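Local coordinates for mRNA export factor (Human herpesvirus 1, PDB 4YXP), which regulates viral gene expression at many levels, inhibiting cellular splicing, contributing to the shutoff of host protein synthesis and mediating nuclear export of intronless viral mRNAs, at residues A189-V194 and H224-G229; P57-Q62 and P83-T88; Q37-P42 and K100-C105; E76-H81 and T122-K127. All blocks are in the same frame, centred on the assembly; numbering follows the deposited sequence.

Interaction 1. Residues A189-V194 and H224-G229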
loop_
_atom_site.group_PDB
_atom_site.type_symbol
_atom_site.label_atom_id
_atom_site.label_comp_id
_atom_site.label_asym_id
_atom_site.label_seq_id
_atom_site.Cartn_x
_atom_site.Cartn_y
_atom_site.Cartn_z
ATOM N N ALA B 189 3.525 3.249 -17.798
ATOM C CA ALA B 189 3.566 2.375 -16.633
ATOM C C ALA B 189 4.999 1.952 -16.337
ATOM O O ALA B 189 5.461 2.064 -15.200
ATOM C CB ALA B 189 2.684 1.155 -16.839
ATOM N N SER B 190 5.703 1.468 -17.354
ATOM C CA SER B 190 7.082 1.035 -17.163
ATOM C C SER B 190 7.982 2.229 -16.837
ATOM O O SER B 190 8.946 2.093 -16.087
ATOM C CB SER B 190 7.599 0.290 -18.401
ATOM O OG SER B 190 7.419 1.037 -19.587
ATOM N N PHE B 191 7.664 3.399 -17.384
ATOM C CA PHE B 191 8.422 4.608 -17.049
ATOM C C PHE B 191 8.338 4.904 -15.557
ATOM O O PHE B 191 9.358 5.051 -14.877
ATOM C CB PHE B 191 7.919 5.823 -17.836
ATOM C CG PHE B 191 8.518 7.124 -17.370
ATOM C CD1 PHE B 191 9.787 7.502 -17.778
ATOM C CD2 PHE B 191 7.824 7.954 -16.508
ATOM C CE1 PHE B 191 10.349 8.691 -17.342
ATOM C CE2 PHE B 191 8.379 9.146 -16.066
ATOM C CZ PHE B 191 9.642 9.514 -16.482
ATOM N N VAL B 192 7.114 4.997 -15.050
ATOM C CA VAL B 192 6.893 5.355 -13.658
ATOM C C VAL B 192 7.590 4.367 -12.722
ATOM O O VAL B 192 8.275 4.762 -11.784
ATOM C CB VAL B 192 5.382 5.439 -13.348
ATOM C CG1 VAL B 192 5.133 5.574 -11.846
ATOM C CG2 VAL B 192 4.761 6.617 -14.086
ATOM N N PHE B 193 7.430 3.077 -12.968
ATOM C CA PHE B 193 7.935 2.105 -12.010
ATOM C C PHE B 193 9.444 1.885 -12.133
ATOM O O PHE B 193 10.122 1.728 -11.121
ATOM C CB PHE B 193 7.155 0.796 -12.149
ATOM C CG PHE B 193 5.820 0.848 -11.472
ATOM C CD1 PHE B 193 5.720 0.633 -10.108
ATOM C CD2 PHE B 193 4.676 1.174 -12.181
ATOM C CE1 PHE B 193 4.494 0.709 -9.467
ATOM C CE2 PHE B 193 3.449 1.253 -11.547
ATOM C CZ PHE B 193 3.358 1.019 -10.189
ATOM N N VAL B 194 9.980 1.921 -13.347
ATOM C CA VAL B 194 11.418 1.759 -13.533
ATOM C C VAL B 194 12.169 2.964 -12.948
ATOM O O VAL B 194 13.173 2.805 -12.250
ATOM C CB VAL B 194 11.771 1.557 -15.018
ATOM C CG1 VAL B 194 13.286 1.614 -15.234
ATOM C CG2 VAL B 194 11.231 0.225 -15.508
ATOM N N HIS B 224 13.788 16.218 -20.816
ATOM C CA HIS B 224 12.792 16.727 -21.754
ATOM C C HIS B 224 11.582 15.798 -21.866
ATOM O O HIS B 224 10.465 16.239 -22.144
ATOM C CB HIS B 224 13.453 16.912 -23.126
ATOM C CG HIS B 224 12.570 17.537 -24.163
ATOM N ND1 HIS B 224 12.194 18.862 -24.124
ATOM C CD2 HIS B 224 12.020 17.020 -25.286
ATOM C CE1 HIS B 224 11.436 19.131 -25.172
ATOM N NE2 HIS B 224 11.313 18.033 -25.893
ATOM N N PHE B 225 11.808 14.512 -21.631
ATOM C CA PHE B 225 10.777 13.497 -21.841
ATOM C C PHE B 225 9.724 13.443 -20.731
ATOM O O PHE B 225 8.684 12.810 -20.904
ATOM C CB PHE B 225 11.422 12.116 -21.996
ATOM C CG PHE B 225 12.423 11.790 -20.925
ATOM C CD1 PHE B 225 12.013 11.326 -19.689
ATOM C CD2 PHE B 225 13.779 11.948 -21.159
ATOM C CE1 PHE B 225 12.933 11.026 -18.706
ATOM C CE2 PHE B 225 14.705 11.652 -20.178
ATOM C CZ PHE B 225 14.281 11.190 -18.952
ATOM N N TYR B 226 9.986 14.089 -19.595
ATOM C CA TYR B 226 8.995 14.139 -18.521
ATOM C C TYR B 226 8.352 15.517 -18.399
ATOM O O TYR B 226 9.031 16.526 -18.178
ATOM C CB TYR B 226 9.607 13.752 -17.169
ATOM C CG TYR B 226 8.634 13.981 -16.031
ATOM C CD1 TYR B 226 7.545 13.136 -15.841
ATOM C CD2 TYR B 226 8.781 15.055 -15.170
ATOM C CE1 TYR B 226 6.641 13.355 -14.821
ATOM C CE2 TYR B 226 7.882 15.281 -14.146
ATOM C CZ TYR B 226 6.816 14.428 -13.974
ATOM O OH TYR B 226 5.921 14.662 -12.956
ATOM N N LEU B 227 7.032 15.545 -18.538
ATOM C CA LEU B 227 6.256 16.755 -18.321
ATOM C C LEU B 227 5.513 16.628 -16.994
ATOM O O LEU B 227 4.842 15.620 -16.763
ATOM C CB LEU B 227 5.275 16.982 -19.472
ATOM C CG LEU B 227 5.907 17.305 -20.829
ATOM C CD1 LEU B 227 4.873 17.199 -21.942
ATOM C CD2 LEU B 227 6.535 18.695 -20.817
ATOM N N PRO B 228 5.644 17.630 -16.103
ATOM C CA PRO B 228 4.968 17.523 -14.804
ATOM C C PRO B 228 3.474 17.236 -14.932
ATOM O O PRO B 228 2.758 17.961 -15.622
ATOM C CB PRO B 228 5.212 18.898 -14.171
ATOM C CG PRO B 228 6.483 19.358 -14.773
ATOM C CD PRO B 228 6.452 18.861 -16.194
ATOM N N GLY B 229 3.020 16.178 -14.269
ATOM C CA GLY B 229 1.638 15.747 -14.368
ATOM C C GLY B 229 1.460 14.494 -15.209
ATOM O O GLY B 229 0.357 13.949 -15.298
#
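The carbonyl oxygen of Tyr226 accepts a hydrogen bond from Lys127 NZ, and at the other end of the same residue the phenol OH is hydrogen-bonded to Asp120. Both partners belong to helix 112-132, so the tyrosine is fixed from its backbone and from its hydroxyl while its ring turns one flank to Phe191 of helix 188-204. There the contact is purely aromatic. Phe191 carries CG anti to its backbone N (chi1 171°), which directs the ring from the helix toward the loop 224-229, and the far end of that ring enters between two loop aromatics. On one side its CE1 meets Phe225 CE1 at 3.7 Å; the Phe225 atom lies near the plane of the Phe191 ring, at its edge, and the two side chains slant across each other. On the other side Phe191 CE2 approaches Tyr226 CD1 at 4.1 Å, with the side chains nearly perpendicular. Phe225, with CG between backbone N and carbonyl carbon (chi1 49°), thus meets the CE1 corner, while Tyr226 meets the CE2 corner. Leu123 of helix 112-132 packs on both Phe191 and Tyr226, and the second subunit adds its Leu16 against Phe191. All three rings are buried. Farther along the loop, Gly229 stands at the N-cap of helix 230-241. The result is a small aromatic cluster, away from the metal, that pins the loop leading into helix 230-241 onto helix 188-204 inside the CHC2-type zinc finger.

Interaction 2. Residues P57-Q62 and P83-T88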
loop_
_atom_site.group_PDB
_atom_site.type_symbol
_atom_site.label_atom_id
_atom_site.label_comp_id
_atom_site.label_asym_id
_atom_site.label_seq_id
_atom_site.Cartn_x
_atom_site.Cartn_y
_atom_site.Cartn_z
ATOM N N PRO B 57 4.135 28.146 4.619
ATOM C CA PRO B 57 2.942 27.346 4.930
ATOM C C PRO B 57 3.176 25.831 5.005
ATOM O O PRO B 57 2.519 25.166 5.805
ATOM C CB PRO B 57 1.993 27.683 3.776
ATOM C CG PRO B 57 2.395 29.050 3.358
ATOM C CD PRO B 57 3.886 29.073 3.498
ATOM N N VAL B 58 4.084 25.295 4.195
ATOM C CA VAL B 58 4.331 23.853 4.191
ATOM C C VAL B 58 5.598 23.487 4.964
ATOM O O VAL B 58 5.986 22.319 5.003
ATOM C CB VAL B 58 4.408 23.299 2.743
ATOM C CG1 VAL B 58 3.063 23.440 2.046
ATOM C CG2 VAL B 58 5.507 23.993 1.943
ATOM N N LEU B 59 6.237 24.473 5.589
ATOM C CA LEU B 59 7.436 24.212 6.388
ATOM C C LEU B 59 7.120 24.052 7.874
ATOM O O LEU B 59 7.933 23.523 8.631
ATOM C CB LEU B 59 8.462 25.335 6.202
ATOM C CG LEU B 59 9.226 25.354 4.875
ATOM C CD1 LEU B 59 10.160 26.554 4.820
ATOM C CD2 LEU B 59 10.008 24.068 4.668
ATOM N N ALA B 60 5.946 24.510 8.293
ATOM C CA ALA B 60 5.536 24.387 9.689
ATOM C C ALA B 60 4.892 23.029 9.961
ATOM O O ALA B 60 4.638 22.248 9.041
ATOM C CB ALA B 60 4.571 25.504 10.053
ATOM N N GLY B 61 4.643 22.750 11.236
ATOM C CA GLY B 61 3.819 21.621 11.619
ATOM C C GLY B 61 2.362 21.971 11.387
ATOM O O GLY B 61 1.596 22.148 12.335
ATOM N N GLN B 62 2.001 22.083 10.108
ATOM C CA GLN B 62 0.673 22.534 9.674
ATOM C C GLN B 62 -0.476 22.026 10.546
ATOM O O GLN B 62 -0.356 21.015 11.241
ATOM C CB GLN B 62 0.404 22.139 8.203
ATOM C CG GLN B 62 1.219 20.974 7.617
ATOM C CD GLN B 62 1.747 21.263 6.221
ATOM O OE1 GLN B 62 2.949 21.454 6.029
ATOM N NE2 GLN B 62 0.854 21.289 5.238
ATOM N N PRO B 83 14.720 26.343 -5.628
ATOM C CA PRO B 83 16.019 26.466 -4.956
ATOM C C PRO B 83 15.919 26.900 -3.492
ATOM O O PRO B 83 16.727 26.460 -2.675
ATOM C CB PRO B 83 16.738 27.523 -5.798
ATOM C CG PRO B 83 16.172 27.331 -7.163
ATOM C CD PRO B 83 14.720 27.008 -6.942
ATOM N N SER B 84 14.939 27.737 -3.169
ATOM C CA SER B 84 14.750 28.209 -1.800
ATOM C C SER B 84 14.411 27.057 -0.855
ATOM O O SER B 84 15.004 26.918 0.215
ATOM C CB SER B 84 13.644 29.265 -1.750
ATOM O OG SER B 84 13.361 29.646 -0.415
ATOM N N LEU B 85 13.446 26.236 -1.250
ATOM C CA LEU B 85 13.036 25.107 -0.425
ATOM C C LEU B 85 14.193 24.122 -0.299
ATOM O O LEU B 85 14.441 23.567 0.775
ATOM C CB LEU B 85 11.803 24.424 -1.023
ATOM C CG LEU B 85 11.228 23.241 -0.236
ATOM C CD1 LEU B 85 10.713 23.691 1.120
ATOM C CD2 LEU B 85 10.116 22.554 -1.030
ATOM N N TYR B 86 14.896 23.920 -1.410
ATOM C CA TYR B 86 16.056 23.037 -1.462
ATOM C C TYR B 86 17.071 23.469 -0.416
ATOM O O TYR B 86 17.600 22.649 0.334
ATOM C CB TYR B 86 16.669 23.072 -2.867
ATOM C CG TYR B 86 17.873 22.181 -3.090
ATOM C CD1 TYR B 86 19.112 22.501 -2.553
ATOM C CD2 TYR B 86 17.777 21.041 -3.874
ATOM C CE1 TYR B 86 20.217 21.695 -2.767
ATOM C CE2 TYR B 86 18.878 20.228 -4.095
ATOM C CZ TYR B 86 20.093 20.560 -3.540
ATOM O OH TYR B 86 21.192 19.760 -3.761
ATOM N N ARG B 87 17.327 24.773 -0.375
ATOM C CA ARG B 87 18.286 25.357 0.550
ATOM C C ARG B 87 17.852 25.134 2.002
ATOM O O ARG B 87 18.673 24.854 2.875
ATOM C CB ARG B 87 18.440 26.854 0.245
ATOM C CG ARG B 87 19.756 27.460 0.675
ATOM C CD ARG B 87 20.112 28.685 -0.168
ATOM N NE ARG B 87 19.147 29.775 -0.022
ATOM C CZ ARG B 87 18.331 30.221 -0.978
ATOM N NH1 ARG B 87 18.330 29.683 -2.195
ATOM N NH2 ARG B 87 17.508 31.228 -0.716
ATOM N N THR B 88 16.552 25.245 2.250
ATOM C CA THR B 88 15.993 25.022 3.581
ATOM C C THR B 88 16.163 23.558 4.019
ATOM O O THR B 88 16.548 23.285 5.160
ATOM C CB THR B 88 14.496 25.421 3.618
ATOM O OG1 THR B 88 14.381 26.838 3.415
ATOM C CG2 THR B 88 13.846 25.051 4.950
#
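Apolar packing of Leu59 against Leu85 and Thr88 joins the short, weakly bonded helix 56-59 to the long helix 75-91, next to the dimer interface. Leu59 reaches over to the longer helix and supplies the largest share of the buried surface. Its CD2 lies 3.6 Å from Leu85 CD1, the two leucine side chains sliding past one another in opposite directions. Leu85 does not point squarely at its partner; its second torsion (chi2 64°) makes CD1 the branch that comes across. One helical turn later Thr88 meets Leu59 end-on: the methyl Thr88 CG2 is 4.0 Å from Leu59 CD2 and equally far from Leu59 CD1, so it faces the fork of the isopropyl group. The threonine thus offers its carbon branch to the leucine. Trp55 also packs on Leu85. The second subunit covers the site with the tail important for homodimerization: its Tyr268 lies on Leu85, its Lys267 on Val58, and its His265 is hydrogen-bonded to Ala60 O. Between the two segments themselves methyl groups alone do the touching, which implies a contact held by burial and shape rather than by any directional bond.

Interaction 3. Residues Q37-P42 and K100-C105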
loop_
_atom_site.group_PDB
_atom_site.type_symbol
_atom_site.label_atom_id
_atom_site.label_comp_id
_atom_site.label_asym_id
_atom_site.label_seq_id
_atom_site.Cartn_x
_atom_site.Cartn_y
_atom_site.Cartn_z
ATOM N N GLN B 37 0.358 11.799 21.238
ATOM C CA GLN B 37 1.155 12.800 21.938
ATOM C C GLN B 37 2.452 13.106 21.187
ATOM O O GLN B 37 2.891 14.252 21.141
ATOM C CB GLN B 37 1.471 12.330 23.360
ATOM C CG GLN B 37 2.087 13.407 24.244
ATOM C CD GLN B 37 1.124 14.544 24.531
ATOM O OE1 GLN B 37 -0.027 14.319 24.911
ATOM N NE2 GLN B 37 1.590 15.776 24.344
ATOM N N VAL B 38 3.065 12.082 20.605
ATOM C CA VAL B 38 4.271 12.277 19.807
ATOM C C VAL B 38 3.956 13.184 18.621
ATOM O O VAL B 38 4.747 14.059 18.261
ATOM C CB VAL B 38 4.852 10.926 19.332
ATOM C CG1 VAL B 38 5.945 11.134 18.282
ATOM C CG2 VAL B 38 5.403 10.147 20.514
ATOM N N MET B 39 2.785 12.977 18.025
ATOM C CA MET B 39 2.404 13.699 16.818
ATOM C C MET B 39 1.920 15.122 17.096
ATOM O O MET B 39 1.623 15.872 16.162
ATOM C CB MET B 39 1.319 12.917 16.074
ATOM C CG MET B 39 1.781 11.552 15.582
ATOM S SD MET B 39 3.269 11.618 14.555
ATOM C CE MET B 39 2.739 12.740 13.263
ATOM N N HIS B 40 1.850 15.501 18.369
ATOM C CA HIS B 40 1.406 16.841 18.736
ATOM C C HIS B 40 2.464 17.890 18.390
ATOM O O HIS B 40 2.138 19.026 18.047
ATOM C CB HIS B 40 1.078 16.905 20.229
ATOM C CG HIS B 40 0.783 18.287 20.724
ATOM N ND1 HIS B 40 -0.331 18.999 20.327
ATOM C CD2 HIS B 40 1.457 19.091 21.578
ATOM C CE1 HIS B 40 -0.329 20.178 20.918
ATOM N NE2 HIS B 40 0.744 20.262 21.683
ATOM N N ASP B 41 3.730 17.495 18.481
ATOM C CA ASP B 41 4.846 18.398 18.223
ATOM C C ASP B 41 6.037 17.597 17.710
ATOM O O ASP B 41 7.067 17.514 18.374
ATOM C CB ASP B 41 5.216 19.163 19.495
ATOM C CG ASP B 41 6.268 20.233 19.252
ATOM O OD1 ASP B 41 6.517 20.582 18.078
ATOM O OD2 ASP B 41 6.837 20.732 20.244
ATOM N N PRO B 42 5.896 17.003 16.517
ATOM C CA PRO B 42 6.884 16.053 15.995
ATOM C C PRO B 42 8.266 16.658 15.769
ATOM O O PRO B 42 9.260 15.946 15.876
ATOM C CB PRO B 42 6.266 15.596 14.669
ATOM C CG PRO B 42 5.327 16.678 14.284
ATOM C CD PRO B 42 4.803 17.250 15.561
ATOM N N LYS B 100 11.223 13.916 6.657
ATOM C CA LYS B 100 11.325 12.738 5.806
ATOM C C LYS B 100 10.569 11.557 6.418
ATOM O O LYS B 100 9.869 10.827 5.715
ATOM C CB LYS B 100 12.802 12.392 5.586
ATOM C CG LYS B 100 13.083 11.184 4.707
ATOM C CD LYS B 100 14.565 11.131 4.343
ATOM C CE LYS B 100 15.135 9.723 4.419
ATOM N NZ LYS B 100 16.519 9.661 3.860
ATOM N N ALA B 101 10.702 11.379 7.729
ATOM C CA ALA B 101 10.019 10.296 8.428
ATOM C C ALA B 101 8.502 10.441 8.340
ATOM O O ALA B 101 7.790 9.458 8.136
ATOM C CB ALA B 101 10.456 10.248 9.883
ATOM N N MET B 102 8.011 11.666 8.496
ATOM C CA MET B 102 6.574 11.918 8.442
ATOM C C MET B 102 6.033 11.775 7.020
ATOM O O MET B 102 4.974 11.184 6.808
ATOM C CB MET B 102 6.254 13.311 8.989
ATOM C CG MET B 102 6.026 13.347 10.504
ATOM S SD MET B 102 5.687 15.014 11.111
ATOM C CE MET B 102 7.141 15.867 10.552
ATOM N N ARG B 103 6.764 12.301 6.046
ATOM C CA ARG B 103 6.343 12.196 4.651
ATOM C C ARG B 103 6.265 10.735 4.218
ATOM O O ARG B 103 5.413 10.360 3.414
ATOM C CB ARG B 103 7.300 12.959 3.735
ATOM C CG ARG B 103 6.971 12.822 2.241
ATOM C CD ARG B 103 7.929 13.633 1.379
ATOM N NE ARG B 103 7.751 13.370 -0.048
ATOM C CZ ARG B 103 6.947 14.056 -0.854
ATOM N NH1 ARG B 103 6.225 15.074 -0.394
ATOM N NH2 ARG B 103 6.862 13.721 -2.136
ATOM N N ASP B 104 7.164 9.914 4.750
ATOM C CA ASP B 104 7.209 8.508 4.383
ATOM C C ASP B 104 5.910 7.834 4.804
ATOM O O ASP B 104 5.344 7.043 4.048
ATOM C CB ASP B 104 8.413 7.818 5.026
ATOM C CG ASP B 104 8.763 6.506 4.348
ATOM O OD1 ASP B 104 9.564 6.520 3.390
ATOM O OD2 ASP B 104 8.235 5.461 4.766
ATOM N N CYS B 105 5.431 8.165 6.000
ATOM C CA CYS B 105 4.173 7.615 6.498
ATOM C C CYS B 105 2.983 8.118 5.687
ATOM O O CYS B 105 2.071 7.355 5.376
ATOM C CB CYS B 105 3.978 7.965 7.973
ATOM S SG CYS B 105 5.135 7.147 9.085
#
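Met102 extends from helix 93-109 with an extended chi2 (179°) that carries SD out to Pro42, and the bend at chi3 (-57°) turns the terminal methyl aside. The sulfur is the touching atom: Met102 SD lies 3.6 Å from Pro42 CG and 3.7 Å from Pro42 CB, so it rests against the CB-CG bond of the pyrrolidine ring, the two side chains crossing at nearly a right angle. Met39 comes to the same sulfur from another part of the 37-42 segment. Its CB does not point directly at the helix, but a coil of three successive torsions near -60° curls the thioether round until Met39 CE stands 4.3 Å from Met102 SD, a looser approach than that of the proline. The chain makes a type I turn from Val38 to Asp41, and Met39 within it and Pro42 just after it both come to this one methionine. Phe43, the next residue, also packs on Met102. The second subunit holds the surroundings: its Arg249 is hydrogen-bonded to Pro42 O, and its His257 packs on Met39 and on Cys105. The neighbouring Arg103 forms a salt bridge with Glu121 and is hydrogen-bonded through NH1 to Gly266 O of the second subunit. Here, then, the end of the N-terminal helical arm is docked on the body of its own chain and on the partner's C-terminal part at once, as befits the intertwined dimer formed by this folded C-terminal domain of ICP27.

Interaction 4. Residues E76-H81 and T122-K127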
loop_
_atom_site.group_PDB
_atom_site.type_symbol
_atom_site.label_atom_id
_atom_site.label_comp_id
_atom_site.label_asym_id
_atom_site.label_seq_id
_atom_site.Cartn_x
_atom_site.Cartn_y
_atom_site.Cartn_z
ATOM N N GLU B 76 6.664 26.999 -13.804
ATOM C CA GLU B 76 7.469 28.221 -13.769
ATOM C C GLU B 76 7.730 28.666 -12.328
ATOM O O GLU B 76 8.829 29.111 -11.996
ATOM C CB GLU B 76 6.776 29.342 -14.553
ATOM C CG GLU B 76 6.851 29.189 -16.073
ATOM C CD GLU B 76 6.044 28.008 -16.599
ATOM O OE1 GLU B 76 5.034 27.632 -15.961
ATOM O OE2 GLU B 76 6.420 27.457 -17.656
ATOM N N THR B 77 6.719 28.542 -11.477
ATOM C CA THR B 77 6.851 28.905 -10.069
ATOM C C THR B 77 7.787 27.939 -9.340
ATOM O O THR B 77 8.581 28.351 -8.490
ATOM C CB THR B 77 5.472 28.927 -9.366
ATOM O OG1 THR B 77 4.673 29.978 -9.922
ATOM C CG2 THR B 77 5.613 29.151 -7.860
ATOM N N LEU B 78 7.695 26.654 -9.667
ATOM C CA LEU B 78 8.556 25.655 -9.049
ATOM C C LEU B 78 10.015 25.918 -9.427
ATOM O O LEU B 78 10.922 25.771 -8.606
ATOM C CB LEU B 78 8.129 24.244 -9.469
ATOM C CG LEU B 78 8.913 23.057 -8.897
ATOM C CD1 LEU B 78 8.928 23.061 -7.377
ATOM C CD2 LEU B 78 8.321 21.754 -9.409
ATOM N N VAL B 79 10.243 26.320 -10.670
ATOM C CA VAL B 79 11.597 26.614 -11.117
ATOM C C VAL B 79 12.128 27.814 -10.337
ATOM O O VAL B 79 13.292 27.840 -9.936
ATOM C CB VAL B 79 11.636 26.852 -12.644
ATOM C CG1 VAL B 79 12.931 27.530 -13.072
ATOM C CG2 VAL B 79 11.479 25.524 -13.379
ATOM N N ALA B 80 11.266 28.797 -10.105
ATOM C CA ALA B 80 11.676 30.029 -9.438
ATOM C C ALA B 80 11.896 29.828 -7.936
ATOM O O ALA B 80 12.882 30.309 -7.374
ATOM C CB ALA B 80 10.641 31.117 -9.673
ATOM N N HIS B 81 10.980 29.111 -7.292
ATOM C CA HIS B 81 10.979 28.988 -5.836
ATOM C C HIS B 81 11.617 27.698 -5.332
ATOM O O HIS B 81 11.886 27.564 -4.137
ATOM C CB HIS B 81 9.547 29.081 -5.309
ATOM C CG HIS B 81 8.939 30.436 -5.445
ATOM N ND1 HIS B 81 7.659 30.729 -5.031
ATOM C CD2 HIS B 81 9.438 31.597 -5.949
ATOM C CE1 HIS B 81 7.390 32.001 -5.273
ATOM N NE2 HIS B 81 8.462 32.545 -5.831
ATOM N N THR B 122 7.497 14.188 -6.839
ATOM C CA THR B 122 8.848 13.655 -6.757
ATOM C C THR B 122 9.624 13.919 -8.044
ATOM O O THR B 122 10.742 14.429 -8.008
ATOM C CB THR B 122 8.836 12.136 -6.476
ATOM O OG1 THR B 122 8.088 11.877 -5.282
ATOM C CG2 THR B 122 10.252 11.600 -6.309
ATOM N N LEU B 123 9.028 13.581 -9.181
ATOM C CA LEU B 123 9.714 13.717 -10.461
ATOM C C LEU B 123 9.847 15.177 -10.903
ATOM O O LEU B 123 10.851 15.551 -11.512
ATOM C CB LEU B 123 8.990 12.901 -11.537
ATOM C CG LEU B 123 8.971 11.377 -11.333
ATOM C CD1 LEU B 123 8.434 10.681 -12.572
ATOM C CD2 LEU B 123 10.346 10.824 -10.977
ATOM N N ALA B 124 8.854 16.007 -10.599
ATOM C CA ALA B 124 8.954 17.425 -10.939
ATOM C C ALA B 124 10.042 18.092 -10.099
ATOM O O ALA B 124 10.763 18.972 -10.580
ATOM C CB ALA B 124 7.620 18.124 -10.741
ATOM N N TRP B 125 10.160 17.665 -8.845
ATOM C CA TRP B 125 11.223 18.144 -7.961
ATOM C C TRP B 125 12.587 17.780 -8.539
ATOM O O TRP B 125 13.493 18.612 -8.588
ATOM C CB TRP B 125 11.056 17.552 -6.557
ATOM C CG TRP B 125 12.104 17.979 -5.565
ATOM C CD1 TRP B 125 13.132 17.222 -5.079
ATOM C CD2 TRP B 125 12.213 19.261 -4.928
ATOM N NE1 TRP B 125 13.877 17.955 -4.182
ATOM C CE2 TRP B 125 13.333 19.208 -4.073
ATOM C CE3 TRP B 125 11.475 20.447 -5.002
ATOM C CZ2 TRP B 125 13.732 20.297 -3.298
ATOM C CZ3 TRP B 125 11.874 21.527 -4.230
ATOM C CH2 TRP B 125 12.991 21.443 -3.391
ATOM N N CYS B 126 12.726 16.536 -8.987
ATOM C CA CYS B 126 13.958 16.094 -9.630
ATOM C C CYS B 126 14.240 16.911 -10.888
ATOM O O CYS B 126 15.385 17.272 -11.158
ATOM C CB CYS B 126 13.886 14.607 -9.980
ATOM S SG CYS B 126 14.017 13.514 -8.555
ATOM N N LYS B 127 13.196 17.200 -11.660
ATOM C CA LYS B 127 13.376 17.938 -12.903
ATOM C C LYS B 127 13.814 19.369 -12.610
ATOM O O LYS B 127 14.586 19.962 -13.366
ATOM C CB LYS B 127 12.095 17.941 -13.743
ATOM C CG LYS B 127 12.332 18.477 -15.149
ATOM C CD LYS B 127 11.081 18.502 -16.010
ATOM C CE LYS B 127 11.400 19.101 -17.377
ATOM N NZ LYS B 127 10.249 19.072 -18.316
#
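Leu78 is the residue of the 76-81 segment that carries the contact, pointing from helix 75-91 toward helix 112-132 with its two methyls divided between neighbouring residues. Chi1 (-179°) carries the isopropyl group away from the leucine's own backbone N, and chi2 (56°) parts the methyls. CD2 settles on Ala124, where it lies 3.9 Å from Ala124 CB and equally far from Ala124 O. The other branch comes to the rim of the indole: Leu78 CD1 is 4.4 Å from Trp125 CE3 and near the ring plane, a touch at the edge. Trp125 leaves its helix directed away from Leu78, yet the large ring brings its six-membered part back within range, while its NE1 is hydrogen-bonded to Asp140. Farther along the segment, the carbonyl oxygens of Val79 and His81 accept hydrogen bonds from His132 NE2 and Trp55 NE1 respectively. Phe269 of the second subunit packs on both Leu78 and Trp125, extending this patch across the dimer. A small alanine admits the leucine close to the helix backbone, and since carbon makes nearly all the contacts, the junction implies cohesion by hydrophobic burial.

From the N terminus, 37-42 opens first and interaction 3 closes on 100-105, docking the end of helix 25-38 on helix 93-109. Nested within that loop, interaction 2 joins helix 56-59 to helix 75-91. Interaction 4 starts from the same helix 75-91, before 83-88, and closes only at 122-127, thereby crossing both interactions 2 and 3; Trp125 packs on Leu85 of interaction 2, and Thr122 on Arg103 of interaction 3. Interaction 1 follows in series within the zinc finger, its centre about 15 Å from that of interaction 4, which it touches through Leu123, Ala124 and Lys127. Helix 112-132 thus bridges helix 75-91 and the zinc-finger region, and all four contacts adjoin the second subunit.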